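Local coordinates for protein TetR family transcriptional regulator (Clostridium perfringens, PDB 6AZH) that probably represses transcription as a dimeric TetR-family regulator, binding operator DNA through a helix-turn-helix and putatively controlling fatty acid metabolism genes, at residues 28-33 and 38-43; 88-93 and 123-128; 96-101 and 163-168; 105-108 and 113-116. All blocks are in the same frame, centred on the assembly; numbering follows the deposited sequence.

Interaction 1 of 4, residues 28-33 and 38-43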
loop_
_atom_site.group_PDB
_atom_site.type_symbol
_atom_site.label_atom_id
_atom_site.label_comp_id
_atom_site.label_asym_id
_atom_site.label_seq_id
_atom_site.Cartn_x
_atom_site.Cartn_y
_atom_site.Cartn_z
ATOM N N THR A 28 -20.286 -4.692 9.716
ATOM C CA THR A 28 -21.703 -4.368 9.825
ATOM C C THR A 28 -21.930 -3.406 10.979
ATOM O O THR A 28 -21.197 -3.423 11.971
ATOM C CB THR A 28 -22.575 -5.603 10.073
ATOM O OG1 THR A 28 -22.223 -6.195 11.334
ATOM C CG2 THR A 28 -22.424 -6.626 8.945
ATOM N N VAL A 29 -22.995 -2.607 10.861
ATOM C CA VAL A 29 -23.468 -1.819 12.000
ATOM C C VAL A 29 -23.703 -2.726 13.206
ATOM O O VAL A 29 -23.319 -2.391 14.332
ATOM C CB VAL A 29 -24.738 -1.031 11.624
ATOM C CG1 VAL A 29 -25.400 -0.465 12.864
ATOM C CG2 VAL A 29 -24.419 0.078 10.649
ATOM N N ASP A 30 -24.320 -3.896 12.982
ATOM C CA ASP A 30 -24.607 -4.830 14.073
ATOM C C ASP A 30 -23.352 -5.148 14.879
ATOM O O ASP A 30 -23.362 -5.124 16.115
ATOM C CB ASP A 30 -25.192 -6.137 13.525
ATOM C CG ASP A 30 -26.531 -5.957 12.846
ATOM O OD1 ASP A 30 -27.302 -5.047 13.225
ATOM O OD2 ASP A 30 -26.806 -6.755 11.928
ATOM N N GLU A 31 -22.256 -5.458 14.183
ATOM C CA GLU A 31 -21.025 -5.825 14.865
ATOM C C GLU A 31 -20.384 -4.615 15.537
ATOM O O GLU A 31 -19.865 -4.726 16.654
ATOM C CB GLU A 31 -20.058 -6.483 13.871
ATOM C CG GLU A 31 -18.684 -6.844 14.436
ATOM C CD GLU A 31 -18.698 -8.010 15.422
ATOM O OE1 GLU A 31 -19.785 -8.563 15.717
ATOM O OE2 GLU A 31 -17.602 -8.384 15.898
ATOM N N ILE A 32 -20.429 -3.447 14.886
ATOM C CA ILE A 32 -19.832 -2.248 15.470
ATOM C C ILE A 32 -20.560 -1.852 16.753
ATOM O O ILE A 32 -19.930 -1.479 17.748
ATOM C CB ILE A 32 -19.815 -1.096 14.443
ATOM C CG1 ILE A 32 -18.842 -1.432 13.301
ATOM C CG2 ILE A 32 -19.421 0.225 15.122
ATOM C CD1 ILE A 32 -18.973 -0.553 12.067
ATOM N N ALA A 33 -21.893 -1.938 16.760
ATOM C CA ALA A 33 -22.645 -1.615 17.974
ATOM C C ALA A 33 -22.265 -2.559 19.103
ATOM O O ALA A 33 -22.031 -2.131 20.240
ATOM C CB ALA A 33 -24.156 -1.693 17.708
ATOM N N VAL A 38 -22.486 0.004 22.573
ATOM C CA VAL A 38 -23.408 1.108 22.347
ATOM C C VAL A 38 -24.741 0.522 21.904
ATOM O O VAL A 38 -24.788 -0.275 20.961
ATOM C CB VAL A 38 -22.869 2.088 21.294
ATOM C CG1 VAL A 38 -23.937 3.068 20.872
ATOM C CG2 VAL A 38 -21.670 2.830 21.851
ATOM N N ALA A 39 -25.817 0.903 22.582
ATOM C CA ALA A 39 -27.135 0.426 22.179
ATOM C C ALA A 39 -27.390 0.768 20.711
ATOM O O ALA A 39 -27.116 1.884 20.266
ATOM C CB ALA A 39 -28.208 1.056 23.074
ATOM N N LYS A 40 -27.932 -0.195 19.950
ATOM C CA LYS A 40 -28.046 0.007 18.505
ATOM C C LYS A 40 -28.932 1.202 18.169
ATOM O O LYS A 40 -28.662 1.934 17.206
ATOM C CB LYS A 40 -28.568 -1.262 17.822
ATOM C CG LYS A 40 -27.903 -1.529 16.475
ATOM C CD LYS A 40 -28.471 -2.751 15.773
ATOM C CE LYS A 40 -28.374 -3.990 16.634
ATOM N NZ LYS A 40 -28.073 -5.198 15.810
ATOM N N GLY A 41 -29.997 1.422 18.946
ATOM C CA GLY A 41 -30.833 2.589 18.704
ATOM C C GLY A 41 -30.076 3.895 18.865
ATOM O O GLY A 41 -30.307 4.856 18.126
ATOM N N THR A 42 -29.158 3.945 19.834
ATOM C CA THR A 42 -28.336 5.135 20.033
ATOM C C THR A 42 -27.293 5.266 18.927
ATOM O O THR A 42 -26.996 6.380 18.474
ATOM C CB THR A 42 -27.697 5.070 21.422
ATOM O OG1 THR A 42 -28.742 5.098 22.412
ATOM C CG2 THR A 42 -26.744 6.253 21.672
ATOM N N LEU A 43 -26.737 4.140 18.464
ATOM C CA LEU A 43 -25.864 4.199 17.294
ATOM C C LEU A 43 -26.599 4.829 16.121
ATOM O O LEU A 43 -26.100 5.763 15.487
ATOM C CB LEU A 43 -25.338 2.810 16.919
ATOM C CG LEU A 43 -24.407 2.775 15.682
ATOM C CD1 LEU A 43 -23.404 1.632 15.770
ATOM C CD2 LEU A 43 -25.160 2.680 14.342
HETATM O O HOH W 1 -25.576 -5.490 17.492
#
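The carboxylate of Asp30 is the flat group of this contact, and the ammonium of Lys40 comes to it from above its plane: Lys40 NZ lies 2.7 Å from Asp30 OD1, 52° out of the carboxylate plane, in a salt bridge. A bend of the lysine chain at its last two torsions brings NZ over the start of helix 29-36, where a water also links it to the backbone, accepting from Lys40 NZ and donating to Asp30 O. Beneath this polar bridge the packing is aliphatic. CB of Ala33 sits 3.9 Å from CG of Lys40 and just as far from CD1 of Leu43. Leu43 enters with CG anti to its backbone N (chi1 180°), and CD2 of Leu43 presses on CG1 of Val29 at 3.5 Å, a tight carbon pair. Val29 and Leu43 both continue onto Ile53 of helix 50-74. At the turn itself, Val38 N donates to Ala33 O over 3.2 Å, nearly straight at 172°. These are the two helices of the helix-turn-helix in the TetR-family DNA-binding domain, 40-46 being by family the recognition helix. A buried apolar seam and one backbone bond thus join the two helices, while the exposed, water-linked ion pair probably adds less to stability than its short length suggests, since solvent screens it.

Interaction 2 of 4, residues 88-93 and 123-128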
loop_
_atom_site.group_PDB
_atom_site.type_symbol
_atom_site.label_atom_id
_atom_site.label_comp_id
_atom_site.label_asym_id
_atom_site.label_seq_id
_atom_site.Cartn_x
_atom_site.Cartn_y
_atom_site.Cartn_z
ATOM N N LYS A 88 10.067 10.530 10.813
ATOM C CA LYS A 88 9.926 10.097 12.195
ATOM C C LYS A 88 8.475 10.194 12.650
ATOM O O LYS A 88 7.928 9.240 13.212
ATOM C CB LYS A 88 10.829 10.939 13.094
ATOM C CG LYS A 88 10.629 10.695 14.568
ATOM C CD LYS A 88 11.497 11.664 15.372
ATOM C CE LYS A 88 11.820 11.110 16.743
ATOM N NZ LYS A 88 10.594 10.816 17.528
HETATM N N MSE A 89 7.835 11.336 12.396
HETATM C CA MSE A 89 6.437 11.550 12.776
HETATM C C MSE A 89 5.514 10.489 12.144
HETATM O O MSE A 89 4.654 9.930 12.836
HETATM C CB MSE A 89 5.992 12.964 12.370
HETATM C CG MSE A 89 4.527 13.324 12.684
HETATM SE SE MSE A 89 3.247 12.650 11.330
HETATM C CE MSE A 89 3.460 14.047 9.977
ATOM N N GLN A 90 5.700 10.209 10.848
ATOM C CA GLN A 90 4.764 9.325 10.140
ATOM C C GLN A 90 4.869 7.893 10.633
ATOM O O GLN A 90 3.850 7.215 10.809
ATOM C CB GLN A 90 5.016 9.356 8.629
ATOM C CG GLN A 90 4.612 10.630 7.941
ATOM C CD GLN A 90 4.588 10.504 6.421
ATOM O OE1 GLN A 90 3.797 11.166 5.757
ATOM N NE2 GLN A 90 5.449 9.652 5.871
ATOM N N PHE A 91 6.095 7.408 10.845
ATOM C CA PHE A 91 6.256 6.030 11.284
ATOM C C PHE A 91 5.811 5.857 12.727
ATOM O O PHE A 91 5.218 4.826 13.074
ATOM C CB PHE A 91 7.703 5.583 11.102
ATOM C CG PHE A 91 8.065 5.287 9.669
ATOM C CD1 PHE A 91 7.376 4.319 8.959
ATOM C CD2 PHE A 91 9.095 5.975 9.042
ATOM C CE1 PHE A 91 7.697 4.038 7.647
ATOM C CE2 PHE A 91 9.431 5.703 7.729
ATOM C CZ PHE A 91 8.731 4.730 7.029
ATOM N N GLU A 92 6.046 6.871 13.575
ATOM C CA GLU A 92 5.521 6.807 14.935
ATOM C C GLU A 92 3.998 6.806 14.920
ATOM O O GLU A 92 3.364 5.992 15.607
ATOM C CB GLU A 92 6.071 7.963 15.787
ATOM C CG GLU A 92 7.523 7.750 16.201
ATOM C CD GLU A 92 8.131 8.936 16.923
ATOM O OE1 GLU A 92 7.432 9.953 17.104
ATOM O OE2 GLU A 92 9.323 8.851 17.298
ATOM N N LEU A 93 3.395 7.670 14.096
ATOM C CA LEU A 93 1.935 7.714 14.003
ATOM C C LEU A 93 1.384 6.412 13.448
ATOM O O LEU A 93 0.389 5.884 13.959
ATOM C CB LEU A 93 1.487 8.889 13.132
ATOM C CG LEU A 93 0.161 9.552 13.495
ATOM C CD1 LEU A 93 0.070 9.785 15.009
ATOM C CD2 LEU A 93 -0.024 10.863 12.730
ATOM N N THR A 123 -4.962 12.619 -0.464
ATOM C CA THR A 123 -4.299 13.580 -1.345
ATOM C C THR A 123 -4.070 14.904 -0.638
ATOM O O THR A 123 -2.988 15.498 -0.757
ATOM C CB THR A 123 -5.126 13.773 -2.622
ATOM O OG1 THR A 123 -5.087 12.565 -3.387
ATOM C CG2 THR A 123 -4.569 14.915 -3.487
ATOM N N GLU A 124 -5.073 15.381 0.111
ATOM C CA GLU A 124 -4.887 16.563 0.950
ATOM C C GLU A 124 -3.677 16.421 1.865
ATOM O O GLU A 124 -2.880 17.359 2.009
ATOM C CB GLU A 124 -6.142 16.822 1.784
ATOM C CG GLU A 124 -7.311 17.381 0.987
ATOM C CD GLU A 124 -8.606 17.420 1.795
ATOM O OE1 GLU A 124 -8.553 17.251 3.031
ATOM O OE2 GLU A 124 -9.680 17.619 1.188
ATOM N N TYR A 125 -3.521 15.260 2.502
ATOM C CA TYR A 125 -2.341 15.038 3.329
ATOM C C TYR A 125 -1.067 15.065 2.490
ATOM O O TYR A 125 -0.077 15.705 2.865
ATOM C CB TYR A 125 -2.462 13.711 4.085
ATOM C CG TYR A 125 -1.235 13.374 4.903
ATOM C CD1 TYR A 125 -1.065 13.898 6.180
ATOM C CD2 TYR A 125 -0.239 12.546 4.400
ATOM C CE1 TYR A 125 0.041 13.603 6.922
ATOM C CE2 TYR A 125 0.880 12.251 5.144
ATOM C CZ TYR A 125 1.014 12.784 6.408
ATOM O OH TYR A 125 2.131 12.496 7.162
ATOM N N ILE A 126 -1.068 14.371 1.347
ATOM C CA ILE A 126 0.141 14.281 0.523
ATOM C C ILE A 126 0.549 15.654 -0.014
ATOM O O ILE A 126 1.741 15.917 -0.224
ATOM C CB ILE A 126 -0.072 13.242 -0.600
ATOM C CG1 ILE A 126 -0.172 11.841 0.004
ATOM C CG2 ILE A 126 1.062 13.275 -1.642
ATOM C CD1 ILE A 126 -0.579 10.781 -0.976
ATOM N N GLU A 127 -0.415 16.562 -0.206
ATOM C CA GLU A 127 -0.070 17.907 -0.662
ATOM C C GLU A 127 0.801 18.645 0.343
ATOM O O GLU A 127 1.602 19.503 -0.046
ATOM C CB GLU A 127 -1.340 18.711 -0.950
ATOM C CG GLU A 127 -1.965 18.364 -2.288
ATOM C CD GLU A 127 -3.408 18.819 -2.399
ATOM O OE1 GLU A 127 -3.924 19.437 -1.439
ATOM O OE2 GLU A 127 -4.022 18.549 -3.451
ATOM N N GLY A 128 0.657 18.349 1.636
ATOM C CA GLY A 128 1.573 18.927 2.608
ATOM C C GLY A 128 3.003 18.464 2.394
ATOM O O GLY A 128 3.942 19.259 2.489
#
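Helices 79-96 and 113-138 stand well apart here, the closest CA atoms, those of Gln90 and Tyr125, being 11.4 Å from each other, and long side chains bridge the distance. Tyr125 spans most of it: with CG anti to the backbone N (chi1 177°), its ring reaches out from helix 113-138 and presents the phenol hydroxyl to Gln90. Tyr125 OH donates to Gln90 OE1 over a short 2.6 Å, in the carbonyl plane and on a lone pair, with a C=O...donor angle of 114°. Gln90 OE1 also lies at the ring edge, 3.2 Å from Tyr125 CE2, and the amide and ring planes are only 22° apart, so the two flat groups are close to coplanar. Both helices belong to the all-helical C-terminal domain of the TetR family, the region that usually holds the ligand pocket and the dimer interface. Leu158 of helix 147-165 packs on Gln90, and Leu69 of helix 50-74 on Tyr125, which places this polar pair among apolar neighbours. Met89, present as selenomethionine, approaches the same hydroxyl from another direction, its chain bent at chi2 and chi3 to bring Met89 CE to 3.5 Å from Tyr125 OH; it also packs on Lys68 and Ile72 of helix 50-74.

Interaction 3 of 4, residues 96-101 and 163-168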
loop_
_atom_site.group_PDB
_atom_site.type_symbol
_atom_site.label_atom_id
_atom_site.label_comp_id
_atom_site.label_asym_id
_atom_site.label_seq_id
_atom_site.Cartn_x
_atom_site.Cartn_y
_atom_site.Cartn_z
ATOM N N GLU A 96 1.520 3.740 16.127
ATOM C CA GLU A 96 0.532 3.955 17.176
ATOM C C GLU A 96 -0.901 3.743 16.710
ATOM O O GLU A 96 -1.813 3.748 17.546
ATOM C CB GLU A 96 0.677 5.370 17.736
ATOM C CG GLU A 96 1.895 5.541 18.629
ATOM C CD GLU A 96 1.903 4.548 19.779
ATOM O OE1 GLU A 96 2.924 3.845 19.952
ATOM O OE2 GLU A 96 0.882 4.467 20.506
ATOM N N ASN A 97 -1.130 3.564 15.412
ATOM C CA ASN A 97 -2.479 3.531 14.855
ATOM C C ASN A 97 -2.539 2.506 13.731
ATOM O O ASN A 97 -3.009 2.781 12.628
ATOM C CB ASN A 97 -2.904 4.915 14.358
ATOM C CG ASN A 97 -2.938 5.961 15.474
ATOM O OD1 ASN A 97 -3.926 6.074 16.203
ATOM N ND2 ASN A 97 -1.840 6.718 15.622
ATOM N N ARG A 98 -2.043 1.303 14.001
ATOM C CA ARG A 98 -1.882 0.333 12.923
ATOM C C ARG A 98 -3.224 -0.133 12.385
ATOM O O ARG A 98 -3.389 -0.283 11.167
ATOM C CB ARG A 98 -1.053 -0.848 13.400
ATOM C CG ARG A 98 0.450 -0.608 13.239
ATOM C CD ARG A 98 1.240 -1.656 14.001
ATOM N NE ARG A 98 1.258 -1.360 15.429
ATOM C CZ ARG A 98 1.515 -2.255 16.381
ATOM N NH1 ARG A 98 1.779 -3.519 16.062
ATOM N NH2 ARG A 98 1.507 -1.882 17.658
ATOM N N ALA A 99 -4.195 -0.371 13.274
ATOM C CA ALA A 99 -5.512 -0.804 12.815
ATOM C C ALA A 99 -6.137 0.237 11.894
ATOM O O ALA A 99 -6.649 -0.095 10.813
ATOM C CB ALA A 99 -6.422 -1.096 14.014
ATOM N N PHE A 100 -6.100 1.508 12.308
ATOM C CA PHE A 100 -6.645 2.585 11.487
ATOM C C PHE A 100 -6.002 2.611 10.107
ATOM O O PHE A 100 -6.694 2.754 9.089
ATOM C CB PHE A 100 -6.457 3.936 12.197
ATOM C CG PHE A 100 -6.856 5.118 11.360
ATOM C CD1 PHE A 100 -8.170 5.512 11.270
ATOM C CD2 PHE A 100 -5.911 5.851 10.671
ATOM C CE1 PHE A 100 -8.554 6.611 10.467
ATOM C CE2 PHE A 100 -6.275 6.936 9.898
ATOM C CZ PHE A 100 -7.593 7.318 9.789
ATOM N N PHE A 101 -4.676 2.481 10.046
ATOM C CA PHE A 101 -3.998 2.585 8.760
ATOM C C PHE A 101 -4.341 1.415 7.844
ATOM O O PHE A 101 -4.492 1.604 6.635
ATOM C CB PHE A 101 -2.488 2.691 8.964
ATOM C CG PHE A 101 -1.793 3.350 7.825
ATOM C CD1 PHE A 101 -1.778 4.731 7.724
ATOM C CD2 PHE A 101 -1.181 2.594 6.842
ATOM C CE1 PHE A 101 -1.142 5.348 6.674
ATOM C CE2 PHE A 101 -0.542 3.207 5.782
ATOM C CZ PHE A 101 -0.533 4.584 5.695
ATOM N N LEU A 163 3.170 -3.384 5.426
ATOM C CA LEU A 163 3.196 -4.780 5.013
ATOM C C LEU A 163 4.368 -5.507 5.662
ATOM O O LEU A 163 4.240 -6.652 6.108
ATOM C CB LEU A 163 3.275 -4.861 3.487
ATOM C CG LEU A 163 3.277 -6.264 2.898
ATOM C CD1 LEU A 163 1.913 -6.917 3.153
ATOM C CD2 LEU A 163 3.582 -6.200 1.417
ATOM N N TYR A 164 5.518 -4.846 5.722
ATOM C CA TYR A 164 6.673 -5.388 6.425
ATOM C C TYR A 164 6.373 -5.634 7.899
ATOM O O TYR A 164 6.834 -6.627 8.469
ATOM C CB TYR A 164 7.837 -4.417 6.255
ATOM C CG TYR A 164 9.093 -4.736 7.020
ATOM C CD1 TYR A 164 9.971 -5.710 6.569
ATOM C CD2 TYR A 164 9.442 -4.006 8.152
ATOM C CE1 TYR A 164 11.150 -5.989 7.249
ATOM C CE2 TYR A 164 10.629 -4.270 8.835
ATOM C CZ TYR A 164 11.476 -5.266 8.371
ATOM O OH TYR A 164 12.659 -5.552 9.031
ATOM N N GLU A 165 5.603 -4.738 8.536
ATOM C CA GLU A 165 5.282 -4.904 9.953
ATOM C C GLU A 165 4.453 -6.155 10.194
ATOM O O GLU A 165 4.508 -6.732 11.285
ATOM C CB GLU A 165 4.537 -3.673 10.483
ATOM C CG GLU A 165 4.373 -3.611 12.015
ATOM C CD GLU A 165 3.159 -4.367 12.532
ATOM O OE1 GLU A 165 2.195 -4.587 11.767
ATOM O OE2 GLU A 165 3.160 -4.746 13.720
ATOM N N LEU A 166 3.680 -6.590 9.198
ATOM C CA LEU A 166 2.873 -7.796 9.336
ATOM C C LEU A 166 3.678 -9.083 9.191
ATOM O O LEU A 166 3.094 -10.163 9.335
ATOM C CB LEU A 166 1.727 -7.781 8.317
ATOM C CG LEU A 166 0.623 -6.763 8.618
ATOM C CD1 LEU A 166 -0.390 -6.662 7.478
ATOM C CD2 LEU A 166 -0.092 -7.105 9.917
ATOM N N SER A 167 4.984 -8.999 8.909
ATOM C CA SER A 167 5.828 -10.190 8.802
ATOM C C SER A 167 5.722 -11.037 10.059
ATOM O O SER A 167 5.862 -10.529 11.175
ATOM C CB SER A 167 7.296 -9.796 8.592
ATOM O OG SER A 167 7.453 -8.800 7.595
ATOM N N ARG A 168 5.505 -12.336 9.882
ATOM C CA ARG A 168 5.378 -13.216 11.036
ATOM C C ARG A 168 6.707 -13.777 11.502
ATOM O O ARG A 168 6.736 -14.447 12.539
ATOM C CB ARG A 168 4.419 -14.371 10.731
ATOM C CG ARG A 168 2.977 -13.925 10.579
ATOM C CD ARG A 168 2.016 -15.086 10.686
ATOM N NE ARG A 168 2.148 -15.800 11.951
ATOM C CZ ARG A 168 1.388 -15.578 13.016
ATOM N NH1 ARG A 168 0.437 -14.651 12.976
ATOM N NH2 ARG A 168 1.576 -16.284 14.125
#
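Arg98 and Glu165 meet through one salt bridge, with the aliphatic part of the arginine lying close against the carboxylate. The closer-packed portion is at Arg98 CD, which rests 3.6 Å from CD of Glu165 and at the same distance from its OE2. The ionic end is less well aligned. Arg98 NH1 donates to Glu165 OE2 over 3.0 Å, but the N-H...acceptor angle is 138° and the nitrogen stands 50° out of the carboxylate plane. Guanidinium and carboxylate are turned 76° against each other, so the two groups share a single bond instead of the paired one that coplanar groups can form. A fold of the glutamate at chi2 turns its carboxylate across the arginine chain. Both residues are partly exposed, so solvent probably screens this looser ionic end. Arg98 is steadied within its own chain: NE donates to Tyr95 O, and the guanidinium makes a cation-pi contact with the Tyr95 ring. Phe172 packs on Glu165, while the neighbouring Tyr164 meets His152 of the second subunit edge-to-face. The pair joins the first turn of helix 98-106 to the last part of helix 147-165, a peripheral tie within the helical C-terminal domain of a TetR-family dimer.

Interaction 4 of 4, residues 105-108 and 113-116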
loop_
_atom_site.group_PDB
_atom_site.type_symbol
_atom_site.label_atom_id
_atom_site.label_comp_id
_atom_site.label_asym_id
_atom_site.label_seq_id
_atom_site.Cartn_x
_atom_site.Cartn_y
_atom_site.Cartn_z
HETATM N N MSE A 105 -5.872 1.562 4.168
HETATM C CA MSE A 105 -5.257 0.854 3.061
HETATM C C MSE A 105 -6.201 -0.107 2.376
HETATM O O MSE A 105 -6.134 -0.273 1.169
HETATM C CB MSE A 105 -4.011 0.098 3.505
HETATM C CG MSE A 105 -3.003 0.978 4.140
HETATM SE SE MSE A 105 -2.261 2.068 2.706
HETATM C CE MSE A 105 -3.041 3.841 3.216
ATOM N N SER A 106 -7.087 -0.732 3.144
ATOM C CA SER A 106 -7.996 -1.700 2.535
ATOM C C SER A 106 -8.997 -1.046 1.588
ATOM O O SER A 106 -9.554 -1.736 0.723
ATOM C CB SER A 106 -8.716 -2.485 3.624
ATOM O OG SER A 106 -9.742 -1.698 4.217
ATOM N N GLN A 107 -9.216 0.264 1.699
ATOM C CA GLN A 107 -10.257 0.925 0.926
ATOM C C GLN A 107 -9.721 1.905 -0.109
ATOM O O GLN A 107 -10.517 2.596 -0.756
ATOM C CB GLN A 107 -11.240 1.624 1.874
ATOM C CG GLN A 107 -12.260 0.653 2.456
ATOM C CD GLN A 107 -13.240 0.176 1.406
ATOM O OE1 GLN A 107 -13.967 0.974 0.821
ATOM N NE2 GLN A 107 -13.240 -1.129 1.138
ATOM N N LEU A 108 -8.405 1.942 -0.340
ATOM C CA LEU A 108 -7.854 2.971 -1.216
ATOM C C LEU A 108 -7.937 2.649 -2.703
ATOM O O LEU A 108 -7.574 3.502 -3.520
ATOM C CB LEU A 108 -6.386 3.221 -0.890
ATOM C CG LEU A 108 -6.014 4.141 0.256
ATOM C CD1 LEU A 108 -4.510 4.239 0.210
ATOM C CD2 LEU A 108 -6.652 5.495 0.130
ATOM N N THR A 113 -17.793 5.729 -4.582
ATOM C CA THR A 113 -17.673 7.145 -4.226
ATOM C C THR A 113 -16.973 7.314 -2.881
ATOM O O THR A 113 -16.155 8.224 -2.697
ATOM C CB THR A 113 -19.067 7.788 -4.194
ATOM O OG1 THR A 113 -19.674 7.673 -5.487
ATOM C CG2 THR A 113 -18.978 9.263 -3.823
ATOM N N ARG A 114 -17.268 6.421 -1.937
ATOM C CA ARG A 114 -16.601 6.408 -0.641
ATOM C C ARG A 114 -15.084 6.365 -0.798
ATOM O O ARG A 114 -14.350 6.985 -0.022
ATOM C CB ARG A 114 -17.103 5.202 0.154
ATOM C CG ARG A 114 -16.432 4.910 1.471
ATOM C CD ARG A 114 -16.960 3.557 2.011
ATOM N NE ARG A 114 -16.490 2.412 1.231
ATOM C CZ ARG A 114 -17.241 1.704 0.381
ATOM N NH1 ARG A 114 -18.519 2.017 0.172
ATOM N NH2 ARG A 114 -16.714 0.680 -0.268
ATOM N N GLN A 115 -14.599 5.642 -1.802
ATOM C CA GLN A 115 -13.161 5.470 -1.946
ATOM C C GLN A 115 -12.522 6.614 -2.720
ATOM O O GLN A 115 -11.379 6.978 -2.428
ATOM C CB GLN A 115 -12.871 4.127 -2.607
ATOM C CG GLN A 115 -13.604 2.964 -1.926
ATOM C CD GLN A 115 -13.461 1.656 -2.675
ATOM O OE1 GLN A 115 -14.228 1.363 -3.593
ATOM N NE2 GLN A 115 -12.464 0.868 -2.294
ATOM N N ASP A 116 -13.232 7.194 -3.693
ATOM C CA ASP A 116 -12.784 8.460 -4.271
ATOM C C ASP A 116 -12.601 9.507 -3.181
ATOM O O ASP A 116 -11.592 10.222 -3.147
ATOM C CB ASP A 116 -13.792 8.965 -5.302
ATOM C CG ASP A 116 -13.756 8.188 -6.601
ATOM O OD1 ASP A 116 -12.661 7.771 -7.027
ATOM O OD2 ASP A 116 -14.837 8.010 -7.208
#
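Three hydrogen bonds join Gln107 to the first turn of helix 113-138. Two are made between side chains, both to Gln107 OE1: Arg114 NE donates over 2.9 Å and Arg114 NH2 over 3.0 Å. The arginine therefore grips one oxygen side-on with two nitrogens. The oxygen lies within 2° of the guanidinium plane, while the two donors reach it from the same face of the amide, NE 40° above that plane. A bend of the arginine at chi3 (70°) turns its NE edge to the glutamine. The third bond runs from side chain to backbone. Gln115 NE2 donates to Gln107 O over 3.0 Å, well above the carbonyl plane, and Gln115 OE1 accepts from Glu112 N, so both ends of that amide are engaged. Van der Waals contact completes the group: CG of Gln115 lies 3.3 Å from Gln107 O and 3.4 Å from Gln107 OE1, the two amides being nearly parallel in plane. Beyond the segments, Arg114 NH1 forms a salt bridge with Glu51 and the guanidinium a cation-pi contact with Tyr24, which links this corner of the C-terminal domain to the DNA-binding end. The charge of the buried arginine is thus probably balanced by Glu51, with Gln107 OE1, a neutral acceptor, meeting its NE and NH2 donors.

Overall arrangement
Interaction 1 lies within the DNA-binding end, its centre 23 Å or more from those of the other three, which belong to the larger helical body. Interactions 1, 2 and 4 are buried, whereas interaction 3 is at the surface. Only the first has an apolar seam of any size; interaction 2 relies on one neutral hydrogen bond, interaction 4 on a network of amides and a guanidinium, and interaction 3 on an ion pair. Helix 113-138 serves interactions 2 and 4, and helix 98-106 serves 3 and 4. Along the chain, interaction 4 nests within the loops closed by 2 and 3. Segments of interactions 2, 3 and 4 touch the second subunit, that of 2 through a single residue.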